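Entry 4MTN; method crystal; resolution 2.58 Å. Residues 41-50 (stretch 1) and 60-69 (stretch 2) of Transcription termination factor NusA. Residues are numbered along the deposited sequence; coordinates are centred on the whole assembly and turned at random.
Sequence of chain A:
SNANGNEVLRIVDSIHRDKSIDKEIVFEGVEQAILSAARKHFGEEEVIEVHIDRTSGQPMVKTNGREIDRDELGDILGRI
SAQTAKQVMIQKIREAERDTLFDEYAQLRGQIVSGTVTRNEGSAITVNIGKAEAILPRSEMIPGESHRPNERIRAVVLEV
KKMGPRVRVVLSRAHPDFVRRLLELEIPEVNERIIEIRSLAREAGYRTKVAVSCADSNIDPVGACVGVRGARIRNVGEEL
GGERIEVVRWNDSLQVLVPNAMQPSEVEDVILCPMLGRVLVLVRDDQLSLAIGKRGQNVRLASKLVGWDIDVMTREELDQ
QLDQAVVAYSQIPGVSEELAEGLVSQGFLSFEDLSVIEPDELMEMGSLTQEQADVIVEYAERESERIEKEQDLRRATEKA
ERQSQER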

# COMPACT_ATOMS: atom_id res chain seq x y z
N HIS A 41 25.35 23.74 30.04
CA HIS A 41 25.96 24.31 31.24
C HIS A 41 26.45 23.24 32.21
O HIS A 41 27.61 23.24 32.63
CB HIS A 41 24.97 25.24 31.95
CG HIS A 41 25.51 25.86 33.20
ND1 HIS A 41 25.33 25.31 34.44
CD2 HIS A 41 26.23 26.99 33.39
CE1 HIS A 41 25.92 26.07 35.35
NE2 HIS A 41 26.47 27.10 34.74
N PHE A 42 25.56 22.31 32.57
CA PHE A 42 25.87 21.30 33.57
C PHE A 42 26.64 20.11 33.01
O PHE A 42 27.30 19.38 33.75
CB PHE A 42 24.59 20.80 34.24
CG PHE A 42 23.97 21.80 35.18
CD1 PHE A 42 23.03 22.71 34.72
CD2 PHE A 42 24.33 21.83 36.52
CE1 PHE A 42 22.46 23.63 35.58
CE2 PHE A 42 23.76 22.75 37.38
CZ PHE A 42 22.83 23.65 36.91
N GLY A 43 26.56 19.91 31.70
CA GLY A 43 27.22 18.78 31.07
C GLY A 43 26.28 17.61 30.87
O GLY A 43 25.11 17.67 31.25
N GLU A 44 26.79 16.53 30.29
CA GLU A 44 25.98 15.35 30.00
C GLU A 44 26.00 14.34 31.15
O GLU A 44 25.28 13.35 31.12
CB GLU A 44 26.46 14.68 28.71
N GLU A 45 26.84 14.60 32.15
CA GLU A 45 27.00 13.69 33.28
C GLU A 45 25.71 13.54 34.10
O GLU A 45 25.22 12.42 34.29
CB GLU A 45 28.13 14.17 34.19
N GLU A 46 25.18 14.65 34.57
CA GLU A 46 24.01 14.63 35.44
C GLU A 46 22.71 14.51 34.66
O GLU A 46 22.56 15.09 33.58
CB GLU A 46 23.97 15.90 36.31
N VAL A 47 21.76 13.75 35.20
CA VAL A 47 20.44 13.62 34.61
C VAL A 47 19.65 14.91 34.82
O VAL A 47 19.50 15.37 35.95
CB VAL A 47 19.65 12.44 35.20
CG1 VAL A 47 18.26 12.36 34.60
CG2 VAL A 47 20.41 11.13 34.98
N ILE A 48 19.15 15.49 33.74
CA ILE A 48 18.45 16.77 33.82
C ILE A 48 17.01 16.67 33.35
O ILE A 48 16.72 16.06 32.32
CB ILE A 48 19.17 17.85 32.99
CG1 ILE A 48 20.68 17.81 33.24
CG2 ILE A 48 18.62 19.23 33.31
CD1 ILE A 48 21.46 18.83 32.45
N GLU A 49 16.10 17.26 34.12
CA GLU A 49 14.70 17.32 33.75
C GLU A 49 14.15 18.72 34.02
O GLU A 49 14.55 19.38 34.97
CB GLU A 49 13.89 16.28 34.52
CG GLU A 49 14.02 16.36 36.03
CD GLU A 49 13.26 15.26 36.74
OE1 GLU A 49 12.71 14.37 36.05
OE2 GLU A 49 13.22 15.28 37.99
N VAL A 50 13.24 19.17 33.16
CA VAL A 50 12.70 20.52 33.27
C VAL A 50 11.18 20.52 33.14
O VAL A 50 10.61 19.83 32.29
CB VAL A 50 13.32 21.46 32.20
CG1 VAL A 50 13.15 20.87 30.81
CG2 VAL A 50 12.71 22.85 32.29
N MSE A 60 10.85 24.71 36.43
CA MSE A 60 11.39 23.80 37.44
C MSE A 60 12.50 22.96 36.83
O MSE A 60 12.24 22.08 36.01
CB MSE A 60 10.28 22.91 38.00
CG MSE A 60 10.67 22.11 39.23
SE MSE A 60 10.48 23.13 40.88
CE MSE A 60 10.66 21.68 42.17
N VAL A 61 13.74 23.21 37.24
CA VAL A 61 14.88 22.52 36.66
C VAL A 61 15.62 21.67 37.69
O VAL A 61 16.15 22.20 38.67
CB VAL A 61 15.88 23.51 36.02
CG1 VAL A 61 17.02 22.76 35.35
CG2 VAL A 61 15.16 24.40 35.02
N LYS A 62 15.65 20.36 37.47
CA LYS A 62 16.30 19.44 38.39
C LYS A 62 17.50 18.74 37.76
O LYS A 62 17.46 18.33 36.60
CB LYS A 62 15.31 18.39 38.89
CG LYS A 62 14.22 18.94 39.80
CD LYS A 62 13.49 17.80 40.50
CE LYS A 62 12.31 18.32 41.31
NZ LYS A 62 11.22 18.84 40.43
N THR A 63 18.57 18.62 38.54
CA THR A 63 19.74 17.85 38.12
C THR A 63 19.95 16.68 39.07
O THR A 63 20.23 16.87 40.25
CB THR A 63 21.02 18.72 38.09
OG1 THR A 63 21.20 19.35 39.37
CG2 THR A 63 20.90 19.79 37.01
N ASN A 64 19.80 15.47 38.54
CA ASN A 64 19.85 14.24 39.33
C ASN A 64 18.83 14.24 40.46
O ASN A 64 19.10 13.73 41.55
CB ASN A 64 21.26 14.01 39.89
CG ASN A 64 22.27 13.69 38.80
OD1 ASN A 64 21.93 13.12 37.76
ND2 ASN A 64 23.53 14.04 39.05
N GLY A 65 17.67 14.82 40.20
CA GLY A 65 16.60 14.88 41.18
C GLY A 65 16.74 16.05 42.14
O GLY A 65 15.88 16.26 43.00
N ARG A 66 17.82 16.80 42.00
CA ARG A 66 18.09 17.93 42.89
C ARG A 66 17.87 19.26 42.19
O ARG A 66 18.20 19.42 41.01
CB ARG A 66 19.53 17.85 43.41
CG ARG A 66 19.89 18.94 44.41
CD ARG A 66 21.36 18.87 44.79
NE ARG A 66 21.74 19.96 45.69
CZ ARG A 66 22.10 21.17 45.28
NH1 ARG A 66 22.14 21.46 43.99
NH2 ARG A 66 22.43 22.10 46.17
N GLU A 67 17.31 20.22 42.92
CA GLU A 67 17.07 21.56 42.39
C GLU A 67 18.37 22.30 42.13
O GLU A 67 19.42 21.95 42.68
CB GLU A 67 16.20 22.37 43.35
CG GLU A 67 14.72 22.06 43.29
CD GLU A 67 14.06 22.62 42.04
OE1 GLU A 67 13.36 23.65 42.16
OE2 GLU A 67 14.24 22.04 40.95
N ILE A 68 18.31 23.32 41.28
CA ILE A 68 19.48 24.13 40.97
C ILE A 68 19.34 25.53 41.56
O ILE A 68 18.22 26.01 41.75
CB ILE A 68 19.72 24.23 39.44
CG1 ILE A 68 18.60 25.02 38.77
CG2 ILE A 68 19.84 22.84 38.83
CD1 ILE A 68 18.85 25.32 37.31
N ASP A 69 20.47 26.15 41.87
CA ASP A 69 20.48 27.48 42.48
C ASP A 69 19.76 28.51 41.63
O ASP A 69 19.77 28.44 40.40
CB ASP A 69 21.92 27.93 42.73
CG ASP A 69 22.58 27.19 43.87
OD1 ASP A 69 21.87 26.79 44.81
OD2 ASP A 69 23.82 27.00 43.83

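Two antiparallel strands, 48-50 and 60-63, carry this contact, and their backbone polarity is paired in both directions at Glu49 and Lys62: Glu49 N gives to Lys62 O at 3.0 Å, and Lys62 N gives to Glu49 O at 2.9 Å. The flanking pairs, Ile48 with Thr63 and Val50 with Val61, form no such bonds. There the CA atoms close in instead, with Val50 CA 3.2 Å from Met60 O and Ile48 CA 3.3 Å from Lys62 O.

Where the ladder ends, Asn64 extends it. Its N donates to Val47 O at 2.6 Å, while its side-chain OD1 accepts from Val47 N, also at 2.6 Å, standing in for a strand carbonyl. Asn64 also opens the centre of a type I' turn, and both it and Gly65 have positive phi; Gly65 sits where a CB would jam against the preceding carbonyl. The turn closes through Thr63 N to Arg66 O, 2.6 Å, and Arg66 N to Thr63 O, 3.0 Å.

Apolar groups gather on the sheet face bearing Ile48, Val50, Val61 and Thr63. Thr63 CG2 lies 4.0 Å from the centroid of the Phe42 ring, over its face, and Phe42 CZ meets buried Ile68 CG2 at 3.6 Å. On the other face, Glu49 OE2 approaches the aliphatic Lys62 CD at 3.6 Å.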